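PDB 3FIQ: odorant-binding protein 1F, which binds a wide variety of small odorant molecules in the nasal epithelium, as a secreted carrier of the lipocalin family. Local coordinates for residues A[18-29]-A[140-150]; A[33-41]-A[52-60]. One frame throughout, in Å; residues are numbered along the deposited sequence.

Interaction 1 of 2, residues A[18-29]-A[140-150]; sequences TLYIVADNVEKV and NIPNENTQHLV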
loop_
_atom_site.group_PDB
_atom_site.type_symbol
_atom_site.label_atom_id
_atom_site.label_comp_id
_atom_site.label_asym_id
_atom_site.label_seq_id
_atom_site.Cartn_x
_atom_site.Cartn_y
_atom_site.Cartn_z
ATOM N N THR A 18 2.137 7.304 -1.669
ATOM C CA THR A 18 2.984 6.174 -1.312
ATOM C C THR A 18 4.388 6.646 -1.128
ATOM O O THR A 18 5.011 7.204 -2.060
ATOM C CB THR A 18 2.964 5.127 -2.388
ATOM O OG1 THR A 18 1.633 4.678 -2.620
ATOM C CG2 THR A 18 3.814 3.899 -1.977
ATOM N N LEU A 19 4.947 6.330 0.042
ATOM C CA LEU A 19 6.345 6.647 0.330
ATOM C C LEU A 19 7.305 5.527 0.011
ATOM O O LEU A 19 8.315 5.754 -0.663
ATOM C CB LEU A 19 6.508 7.050 1.798
ATOM C CG LEU A 19 5.680 8.244 2.284
ATOM C CD1 LEU A 19 6.100 8.660 3.693
ATOM C CD2 LEU A 19 5.859 9.402 1.370
ATOM N N TYR A 20 6.998 4.292 0.470
ATOM C CA TYR A 20 7.848 3.160 0.255
ATOM C C TYR A 20 6.986 1.951 -0.004
ATOM O O TYR A 20 5.880 1.845 0.520
ATOM C CB TYR A 20 8.703 2.837 1.499
ATOM C CG TYR A 20 9.751 3.882 1.835
ATOM C CD1 TYR A 20 11.023 3.786 1.282
ATOM C CD2 TYR A 20 9.462 4.929 2.667
ATOM C CE1 TYR A 20 11.966 4.790 1.552
ATOM C CE2 TYR A 20 10.385 5.936 2.899
ATOM C CZ TYR A 20 11.634 5.825 2.411
ATOM O OH TYR A 20 12.534 6.842 2.678
ATOM N N ILE A 21 7.512 1.016 -0.812
ATOM C CA ILE A 21 6.907 -0.310 -0.900
ATOM C C ILE A 21 8.012 -1.330 -0.805
ATOM O O ILE A 21 9.015 -1.199 -1.471
ATOM C CB ILE A 21 6.171 -0.531 -2.249
ATOM C CG1 ILE A 21 5.219 0.580 -2.585
ATOM C CG2 ILE A 21 5.462 -1.844 -2.264
ATOM C CD1 ILE A 21 4.577 0.465 -3.963
ATOM N N VAL A 22 7.831 -2.404 -0.024
ATOM C CA VAL A 22 8.816 -3.471 -0.024
ATOM C C VAL A 22 8.086 -4.794 -0.232
ATOM O O VAL A 22 6.964 -4.964 0.241
ATOM C CB VAL A 22 9.629 -3.453 1.206
ATOM C CG1 VAL A 22 8.844 -3.733 2.380
ATOM C CG2 VAL A 22 10.845 -4.427 1.088
ATOM N N ALA A 23 8.637 -5.721 -0.997
ATOM C CA ALA A 23 7.910 -6.952 -1.301
ATOM C C ALA A 23 8.911 -8.090 -1.499
ATOM O O ALA A 23 10.063 -7.817 -1.766
ATOM C CB ALA A 23 7.057 -6.820 -2.533
ATOM N N ASP A 24 8.487 -9.345 -1.330
ATOM C CA ASP A 24 9.410 -10.445 -1.530
ATOM C C ASP A 24 9.608 -10.878 -2.953
ATOM O O ASP A 24 10.551 -11.626 -3.206
ATOM C CB ASP A 24 9.010 -11.669 -0.669
ATOM C CG ASP A 24 7.656 -12.147 -0.905
ATOM O OD1 ASP A 24 6.877 -11.524 -1.631
ATOM O OD2 ASP A 24 7.288 -13.163 -0.241
ATOM N N ASN A 25 8.798 -10.403 -3.888
ATOM C CA ASN A 25 8.968 -10.583 -5.337
ATOM C C ASN A 25 9.217 -9.175 -5.902
ATOM O O ASN A 25 8.289 -8.380 -6.098
ATOM C CB ASN A 25 7.754 -11.244 -5.984
ATOM C CG ASN A 25 7.600 -12.703 -5.627
ATOM O OD1 ASN A 25 6.497 -13.171 -5.237
ATOM N ND2 ASN A 25 8.715 -13.442 -5.673
ATOM N N VAL A 26 10.467 -8.797 -6.140
ATOM C CA VAL A 26 10.766 -7.391 -6.395
ATOM C C VAL A 26 10.172 -6.884 -7.692
ATOM O O VAL A 26 9.866 -5.692 -7.802
ATOM C CB VAL A 26 12.313 -7.093 -6.361
ATOM C CG1 VAL A 26 12.996 -7.704 -7.462
ATOM C CG2 VAL A 26 12.566 -5.615 -6.281
ATOM N N GLU A 27 10.046 -7.755 -8.695
ATOM C CA GLU A 27 9.497 -7.341 -9.956
ATOM C C GLU A 27 8.098 -6.785 -9.784
ATOM O O GLU A 27 7.638 -5.989 -10.606
ATOM C CB GLU A 27 9.506 -8.477 -10.959
ATOM C CG GLU A 27 8.558 -9.547 -10.722
ATOM C CD GLU A 27 9.004 -10.598 -9.701
ATOM O OE1 GLU A 27 10.141 -10.560 -9.089
ATOM O OE2 GLU A 27 8.149 -11.514 -9.628
ATOM N N LYS A 28 7.390 -7.175 -8.712
ATOM C CA LYS A 28 6.031 -6.716 -8.547
ATOM C C LYS A 28 6.001 -5.273 -8.121
ATOM O O LYS A 28 4.965 -4.627 -8.340
ATOM C CB LYS A 28 5.339 -7.538 -7.464
ATOM C CG LYS A 28 5.069 -8.976 -7.873
ATOM C CD LYS A 28 3.990 -9.122 -8.833
ATOM C CE LYS A 28 3.672 -10.581 -9.124
ATOM N NZ LYS A 28 2.591 -10.627 -10.133
ATOM N N VAL A 29 7.071 -4.744 -7.508
ATOM C CA VAL A 29 7.054 -3.395 -6.969
ATOM C C VAL A 29 8.062 -2.438 -7.529
ATOM O O VAL A 29 8.011 -1.242 -7.252
ATOM C CB VAL A 29 7.118 -3.411 -5.407
ATOM C CG1 VAL A 29 5.912 -4.075 -4.849
ATOM C CG2 VAL A 29 8.413 -4.061 -4.920
ATOM N N ASN A 140 9.166 -11.748 6.695
ATOM C CA ASN A 140 9.925 -12.514 5.726
ATOM C C ASN A 140 10.031 -11.813 4.346
ATOM O O ASN A 140 9.981 -12.452 3.290
ATOM C CB ASN A 140 9.332 -13.935 5.636
ATOM C CG ASN A 140 10.257 -14.933 4.952
ATOM O OD1 ASN A 140 11.487 -14.934 5.146
ATOM N ND2 ASN A 140 9.651 -15.831 4.154
ATOM N N ILE A 141 10.206 -10.494 4.365
ATOM C CA ILE A 141 10.325 -9.675 3.181
ATOM C C ILE A 141 11.722 -9.047 3.163
ATOM O O ILE A 141 12.124 -8.460 4.166
ATOM C CB ILE A 141 9.286 -8.541 3.159
ATOM C CG1 ILE A 141 7.853 -9.090 3.021
ATOM C CG2 ILE A 141 9.623 -7.607 2.018
ATOM C CD1 ILE A 141 6.762 -8.061 3.386
ATOM N N PRO A 142 12.518 -9.273 2.095
ATOM C CA PRO A 142 13.882 -8.762 2.036
ATOM C C PRO A 142 13.934 -7.260 1.989
ATOM O O PRO A 142 13.339 -6.646 1.112
ATOM C CB PRO A 142 14.455 -9.411 0.735
ATOM C CG PRO A 142 13.572 -10.538 0.441
ATOM C CD PRO A 142 12.218 -10.053 0.883
ATOM N N ASN A 143 14.663 -6.618 2.909
ATOM C CA ASN A 143 14.758 -5.149 2.886
ATOM C C ASN A 143 15.483 -4.598 1.695
ATOM O O ASN A 143 15.304 -3.411 1.343
ATOM C CB ASN A 143 15.426 -4.646 4.178
ATOM C CG ASN A 143 14.457 -4.523 5.292
ATOM O OD1 ASN A 143 13.418 -3.851 5.151
ATOM N ND2 ASN A 143 14.748 -5.178 6.400
ATOM N N GLU A 144 16.290 -5.437 1.024
ATOM C CA GLU A 144 17.023 -4.911 -0.116
ATOM C C GLU A 144 16.093 -4.738 -1.298
ATOM O O GLU A 144 16.494 -4.161 -2.289
ATOM C CB GLU A 144 18.179 -5.802 -0.512
ATOM C CG GLU A 144 17.759 -7.132 -0.935
ATOM C CD GLU A 144 17.795 -8.186 0.162
ATOM O OE1 GLU A 144 17.643 -7.868 1.424
ATOM O OE2 GLU A 144 17.963 -9.383 -0.293
ATOM N N ASN A 145 14.840 -5.224 -1.187
ATOM C CA ASN A 145 13.861 -4.943 -2.233
ATOM C C ASN A 145 13.085 -3.667 -2.083
ATOM O O ASN A 145 12.171 -3.398 -2.850
ATOM C CB ASN A 145 12.895 -6.101 -2.388
ATOM C CG ASN A 145 13.569 -7.392 -2.786
ATOM O OD1 ASN A 145 14.708 -7.411 -3.179
ATOM N ND2 ASN A 145 12.833 -8.472 -2.684
ATOM N N THR A 146 13.446 -2.870 -1.091
ATOM C CA THR A 146 12.685 -1.676 -0.782
ATOM C C THR A 146 12.725 -0.633 -1.876
ATOM O O THR A 146 13.788 -0.346 -2.413
ATOM C CB THR A 146 13.254 -1.007 0.447
ATOM O OG1 THR A 146 13.109 -1.897 1.569
ATOM C CG2 THR A 146 12.520 0.275 0.824
ATOM N N GLN A 147 11.540 -0.111 -2.232
ATOM C CA GLN A 147 11.407 0.933 -3.253
ATOM C C GLN A 147 10.913 2.211 -2.607
ATOM O O GLN A 147 9.926 2.219 -1.898
ATOM C CB GLN A 147 10.292 0.496 -4.247
ATOM C CG GLN A 147 10.479 -0.856 -4.835
ATOM C CD GLN A 147 11.665 -0.972 -5.799
ATOM O OE1 GLN A 147 11.789 -0.183 -6.715
ATOM N NE2 GLN A 147 12.555 -1.984 -5.566
ATOM N N HIS A 148 11.651 3.301 -2.804
ATOM C CA HIS A 148 11.273 4.631 -2.407
ATOM C C HIS A 148 10.592 5.259 -3.585
ATOM O O HIS A 148 11.208 5.456 -4.632
ATOM C CB HIS A 148 12.531 5.387 -2.088
ATOM C CG HIS A 148 12.329 6.771 -1.571
ATOM N ND1 HIS A 148 13.245 7.766 -1.822
ATOM C CD2 HIS A 148 11.392 7.313 -0.759
ATOM C CE1 HIS A 148 12.856 8.884 -1.229
ATOM N NE2 HIS A 148 11.751 8.629 -0.533
ATOM N N LEU A 149 9.325 5.566 -3.457
ATOM C CA LEU A 149 8.525 6.075 -4.558
ATOM C C LEU A 149 8.497 7.593 -4.675
ATOM O O LEU A 149 8.078 8.119 -5.737
ATOM C CB LEU A 149 7.081 5.529 -4.529
ATOM C CG LEU A 149 6.871 4.217 -5.313
ATOM C CD1 LEU A 149 7.760 3.096 -4.777
ATOM C CD2 LEU A 149 5.457 3.793 -5.295
ATOM N N VAL A 150 8.882 8.327 -3.649
ATOM C CA VAL A 150 8.724 9.773 -3.678
ATOM C C VAL A 150 9.344 10.451 -4.888
ATOM O O VAL A 150 8.687 11.305 -5.536
ATOM C CB VAL A 150 9.203 10.388 -2.370
ATOM C CG1 VAL A 150 9.235 11.910 -2.468
ATOM C CG2 VAL A 150 8.317 9.908 -1.232
HETATM O O HOH W 1 13.742 -11.224 -3.282
HETATM O O HOH W 2 7.653 -13.410 2.474
#
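The rings of Tyr20 and His148 lie nearly parallel, planes 19° apart, but slid so far that they barely overlap: CD2 of His148 sits over one face of the phenol, and Tyr20 OH over one face of the imidazole. In this lipocalin the short strand 147-148, beyond helix 126-138, adds antiparallel to strand 14-23, the first strand of the barrel. Val150 N lies above the other face of the imidazole, toward its rim, while Leu19 O comes to its edge near the plane. His148 gets there because its CG stands anti to the backbone N (chi1 -176°). Lys129 and Leu132 of helix 126-138 touch the same tyrosine. Around the hydrogen-bonded pair Ile21 and Gln147, each N-H donates to the other's carbonyl, Ile21 N lying 2.9 Å from Gln147 O. On the face opposite the two rings, Leu149 CD2 meets Ile21 CD1 at 3.7 Å, and Gln147, bent at chi2, lays its CG against Val29 O and CG2 while OE1 accepts from Arg36. Its NE2 turns back to donate a hydrogen bond to Asn145 O from well above that carbonyl's plane. Further along, Val22 CG2 is wedged among Ile141 CG2, Pro142 O and Thr146 OG1, the last of which hydrogen-bonds Asn143 O. Where the strand pairing stops, the Asn145 amide takes over: ND2 donates to Ala23 O at 3.0 Å, 167° at the hydrogen, the acceptor lying in the amide plane, and also to a water that itself donates to Asp24 O.

Interaction 2 of 2, residues A[33-41]-A[52-60]; sequences GSLRAYFQH and KIIFNVKLD. With EDO (1,2-ethanediol), chain C.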
loop_
_atom_site.group_PDB
_atom_site.type_symbol
_atom_site.label_atom_id
_atom_site.label_comp_id
_atom_site.label_asym_id
_atom_site.label_seq_id
_atom_site.Cartn_x
_atom_site.Cartn_y
_atom_site.Cartn_z
ATOM N N GLY A 33 6.113 -2.581 -12.276
ATOM C CA GLY A 33 5.466 -3.621 -11.529
ATOM C C GLY A 33 3.985 -3.462 -11.318
ATOM O O GLY A 33 3.564 -2.343 -11.035
ATOM N N SER A 34 3.252 -4.587 -11.248
ATOM C CA SER A 34 1.805 -4.488 -11.106
ATOM C C SER A 34 1.346 -3.897 -9.788
ATOM O O SER A 34 0.274 -3.298 -9.693
ATOM C CB SER A 34 1.106 -5.864 -11.285
ATOM O OG SER A 34 1.700 -6.779 -10.440
ATOM N N LEU A 35 2.200 -4.073 -8.783
ATOM C CA LEU A 35 1.898 -3.589 -7.448
ATOM C C LEU A 35 2.611 -2.272 -7.070
ATOM O O LEU A 35 2.612 -1.902 -5.855
ATOM C CB LEU A 35 2.175 -4.719 -6.436
ATOM C CG LEU A 35 1.506 -6.063 -6.737
ATOM C CD1 LEU A 35 1.822 -7.087 -5.653
ATOM C CD2 LEU A 35 0.009 -5.854 -6.895
ATOM N N ARG A 36 3.231 -1.625 -8.030
ATOM C CA ARG A 36 3.921 -0.348 -7.720
ATOM C C ARG A 36 2.885 0.765 -7.772
ATOM O O ARG A 36 2.800 1.525 -8.741
ATOM C CB ARG A 36 5.040 -0.063 -8.679
ATOM C CG ARG A 36 5.923 1.101 -8.305
ATOM C CD ARG A 36 6.989 1.327 -9.288
ATOM N NE ARG A 36 7.869 2.474 -8.929
ATOM C CZ ARG A 36 8.994 2.380 -8.198
ATOM N NH1 ARG A 36 9.436 1.223 -7.711
ATOM N NH2 ARG A 36 9.758 3.497 -8.043
ATOM N N ALA A 37 2.142 0.870 -6.675
ATOM C CA ALA A 37 0.987 1.746 -6.611
ATOM C C ALA A 37 1.337 3.034 -5.928
ATOM O O ALA A 37 1.797 3.024 -4.748
ATOM C CB ALA A 37 -0.074 1.096 -5.790
ATOM N N TYR A 38 1.120 4.122 -6.660
ATOM C CA TYR A 38 1.345 5.500 -6.149
ATOM C C TYR A 38 -0.025 5.995 -5.640
ATOM O O TYR A 38 -0.895 6.391 -6.435
ATOM C CB TYR A 38 1.837 6.407 -7.227
ATOM C CG TYR A 38 3.231 6.125 -7.764
ATOM C CD1 TYR A 38 3.452 5.136 -8.738
ATOM C CD2 TYR A 38 4.342 6.835 -7.282
ATOM C CE1 TYR A 38 4.781 4.891 -9.207
ATOM C CE2 TYR A 38 5.610 6.603 -7.747
ATOM C CZ TYR A 38 5.823 5.620 -8.710
ATOM O OH TYR A 38 7.088 5.383 -9.212
ATOM N N PHE A 39 -0.243 5.896 -4.324
ATOM C CA PHE A 39 -1.570 6.264 -3.790
ATOM C C PHE A 39 -1.868 7.692 -4.144
ATOM O O PHE A 39 -0.978 8.539 -4.258
ATOM C CB PHE A 39 -1.586 6.101 -2.256
ATOM C CG PHE A 39 -1.966 4.670 -1.798
ATOM C CD1 PHE A 39 -1.644 3.543 -2.529
ATOM C CD2 PHE A 39 -2.594 4.479 -0.596
ATOM C CE1 PHE A 39 -2.010 2.238 -2.088
ATOM C CE2 PHE A 39 -2.925 3.187 -0.165
ATOM C CZ PHE A 39 -2.616 2.090 -0.891
ATOM N N GLN A 40 -3.162 7.947 -4.290
ATOM C CA GLN A 40 -3.701 9.291 -4.393
ATOM C C GLN A 40 -4.723 9.625 -3.328
ATOM O O GLN A 40 -4.753 10.759 -2.812
ATOM C CB GLN A 40 -4.277 9.458 -5.802
ATOM C CG GLN A 40 -4.788 10.884 -6.073
ATOM C CD GLN A 40 -5.188 11.041 -7.516
ATOM O OE1 GLN A 40 -6.373 10.898 -7.877
ATOM N NE2 GLN A 40 -4.212 11.317 -8.340
ATOM N N HIS A 41 -5.646 8.707 -3.024
ATOM C CA HIS A 41 -6.775 9.039 -2.156
ATOM C C HIS A 41 -7.369 7.806 -1.571
ATOM O O HIS A 41 -7.345 6.745 -2.207
ATOM C CB HIS A 41 -7.857 9.773 -3.009
ATOM C CG HIS A 41 -8.923 10.485 -2.230
ATOM N ND1 HIS A 41 -10.095 9.856 -1.851
ATOM C CD2 HIS A 41 -8.989 11.757 -1.718
ATOM C CE1 HIS A 41 -10.833 10.716 -1.148
ATOM N NE2 HIS A 41 -10.214 11.869 -1.089
ATOM N N LYS A 52 -12.439 2.652 -0.556
ATOM C CA LYS A 52 -12.055 2.966 -1.919
ATOM C C LYS A 52 -10.684 3.578 -1.946
ATOM O O LYS A 52 -10.455 4.616 -1.300
ATOM C CB LYS A 52 -13.055 3.976 -2.480
ATOM C CG LYS A 52 -14.382 3.392 -2.979
ATOM C CD LYS A 52 -15.354 3.136 -1.917
ATOM C CE LYS A 52 -15.808 4.414 -1.162
ATOM N NZ LYS A 52 -16.621 3.907 -0.023
ATOM N N ILE A 53 -9.764 2.979 -2.688
ATOM C CA ILE A 53 -8.424 3.517 -2.809
ATOM C C ILE A 53 -8.193 3.869 -4.266
ATOM O O ILE A 53 -8.320 3.039 -5.126
ATOM C CB ILE A 53 -7.392 2.494 -2.318
ATOM C CG1 ILE A 53 -7.640 2.109 -0.850
ATOM C CG2 ILE A 53 -5.997 3.063 -2.533
ATOM C CD1 ILE A 53 -6.681 1.011 -0.378
ATOM N N ILE A 54 -7.812 5.124 -4.524
ATOM C CA ILE A 54 -7.461 5.573 -5.879
ATOM C C ILE A 54 -5.939 5.664 -5.879
ATOM O O ILE A 54 -5.322 6.228 -4.940
ATOM C CB ILE A 54 -8.072 6.935 -6.203
ATOM C CG1 ILE A 54 -9.594 6.787 -6.234
ATOM C CG2 ILE A 54 -7.540 7.453 -7.553
ATOM C CD1 ILE A 54 -10.349 8.129 -6.323
ATOM N N PHE A 55 -5.316 5.095 -6.901
ATOM C CA PHE A 55 -3.862 5.111 -7.045
ATOM C C PHE A 55 -3.483 5.148 -8.506
ATOM O O PHE A 55 -4.309 4.882 -9.371
ATOM C CB PHE A 55 -3.232 3.878 -6.377
ATOM C CG PHE A 55 -3.606 2.556 -6.946
ATOM C CD1 PHE A 55 -4.685 1.862 -6.418
ATOM C CD2 PHE A 55 -2.832 1.924 -7.922
ATOM C CE1 PHE A 55 -5.019 0.572 -6.929
ATOM C CE2 PHE A 55 -3.127 0.643 -8.347
ATOM C CZ PHE A 55 -4.238 -0.024 -7.886
ATOM N N ASN A 56 -2.274 5.567 -8.770
ATOM C CA ASN A 56 -1.731 5.527 -10.117
ATOM C C ASN A 56 -0.660 4.485 -10.224
ATOM O O ASN A 56 0.077 4.218 -9.283
ATOM C CB ASN A 56 -1.160 6.912 -10.568
ATOM C CG ASN A 56 -2.261 7.839 -10.935
ATOM O OD1 ASN A 56 -2.827 7.730 -12.050
ATOM N ND2 ASN A 56 -2.632 8.682 -10.023
ATOM N N VAL A 57 -0.483 3.961 -11.445
ATOM C CA VAL A 57 0.714 3.232 -11.809
ATOM C C VAL A 57 1.253 3.994 -12.976
ATOM O O VAL A 57 0.523 4.666 -13.680
ATOM C CB VAL A 57 0.475 1.712 -12.181
ATOM C CG1 VAL A 57 -0.017 0.947 -10.986
ATOM C CG2 VAL A 57 -0.378 1.539 -13.411
ATOM N N LYS A 58 2.553 3.968 -13.164
ATOM C CA LYS A 58 3.129 4.625 -14.288
ATOM C C LYS A 58 3.216 3.617 -15.397
ATOM O O LYS A 58 3.688 2.490 -15.187
ATOM C CB LYS A 58 4.514 5.141 -13.978
ATOM C CG LYS A 58 4.617 6.170 -12.933
ATOM C CD LYS A 58 3.929 7.465 -13.261
ATOM C CE LYS A 58 4.231 8.012 -14.678
ATOM N NZ LYS A 58 5.485 8.858 -14.891
ATOM N N LEU A 59 2.721 4.016 -16.584
ATOM C CA LEU A 59 2.732 3.117 -17.736
ATOM C C LEU A 59 3.219 3.970 -18.884
ATOM O O LEU A 59 2.608 4.975 -19.231
ATOM C CB LEU A 59 1.362 2.529 -18.064
ATOM C CG LEU A 59 1.292 1.700 -19.320
ATOM C CD1 LEU A 59 1.980 0.385 -19.032
ATOM C CD2 LEU A 59 -0.205 1.488 -19.576
ATOM N N ASP A 60 4.328 3.557 -19.487
ATOM C CA ASP A 60 5.174 4.452 -20.257
ATOM C C ASP A 60 5.477 5.715 -19.413
ATOM O O ASP A 60 5.816 5.635 -18.215
ATOM C CB ASP A 60 4.572 4.692 -21.627
ATOM C CG ASP A 60 4.174 3.370 -22.333
ATOM O OD1 ASP A 60 5.002 2.417 -22.369
ATOM O OD2 ASP A 60 3.001 3.201 -22.741
HETATM C C1 EDO C . 8.005 1.093 -17.389
HETATM O O1 EDO C . 7.856 -0.330 -17.186
HETATM C C2 EDO C . 6.691 1.864 -17.400
HETATM O O2 EDO C . 5.656 1.306 -18.263
HETATM O O HOH W 3 3.995 2.250 -11.279
HETATM O O HOH W 4 -10.747 7.184 -2.769
#
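Ile53 packs its CG2 methyl on the Phe39 ring, over the centre of one face, 3.9 Å from the centroid and 13° off the ring normal, a CH-pi contact. CD1 of the same ring leans on Phe55 CB, and Leu116, Ala118 and Phe100 of other strands also touch it. Beside it, Ala37 CB packs against Phe55 CD2 at 3.6 Å. Phe55 has CG between its backbone N and carbonyl carbon (chi1 63°), which brings the ring obliquely against Ala37 CB.

Tyr38 is the side chain to follow outward. Its CB lies 3.5 Å from Asn56 O, the carbonyl that its own N-H already uses; CG is a little farther from it and CD1 again at 3.5 Å from Asn56 O, which lies at the ring edge near its plane. CE1 then reaches Lys58 CG, and the hydroxyl ends in a hydrogen bond with Thr152, with a weak one from Arg36 NH2. Arg36 has its stronger bond elsewhere, from NH1 to Val29 O.

These two strands, 38-44 and 50-59, form a beta hairpin in the wall of the lipocalin barrel, with the Phe39 and Phe55 side chains on one face and Tyr38, Asn56, His41 and Ile54 on the other. A classic beta bulge breaks its regularity: Gln40 and His41 both face Ile54, whose O takes both N-H groups from the same side of its plane, at 2.8 Å from Gln40 N and 3.1 Å from His41 N. Gln40 runs on extended, OE1 against Ile54 CG2 and NE2 donating to Asn156. One water spans Arg36 O and Lys58 N; another joins His41 ND1 to Lys52 O.

In the fold
From the N terminus the chain runs up strand 14-23, turns through 24-37 and enters strand 38-44, which pairs with the next strand, 50-59: interaction 2 closes this short hairpin loop. The remaining barrel strands and helix 126-138 follow before 140-150 returns to 18-29, so interaction 1 closes a much longer loop that contains the hairpin entirely; the two do not cross. They share one curled sheet, in which strand 14-23 neighbours 38-44, and they touch directly: Thr18 OG1 probably hydrogen-bonds both Ala37 O and Phe39 N, while Ile21 CD1 packs on Leu35 O and Leu149 O on Tyr38 CE2. Together they tie the C-terminal segment to the barrel's opening strands.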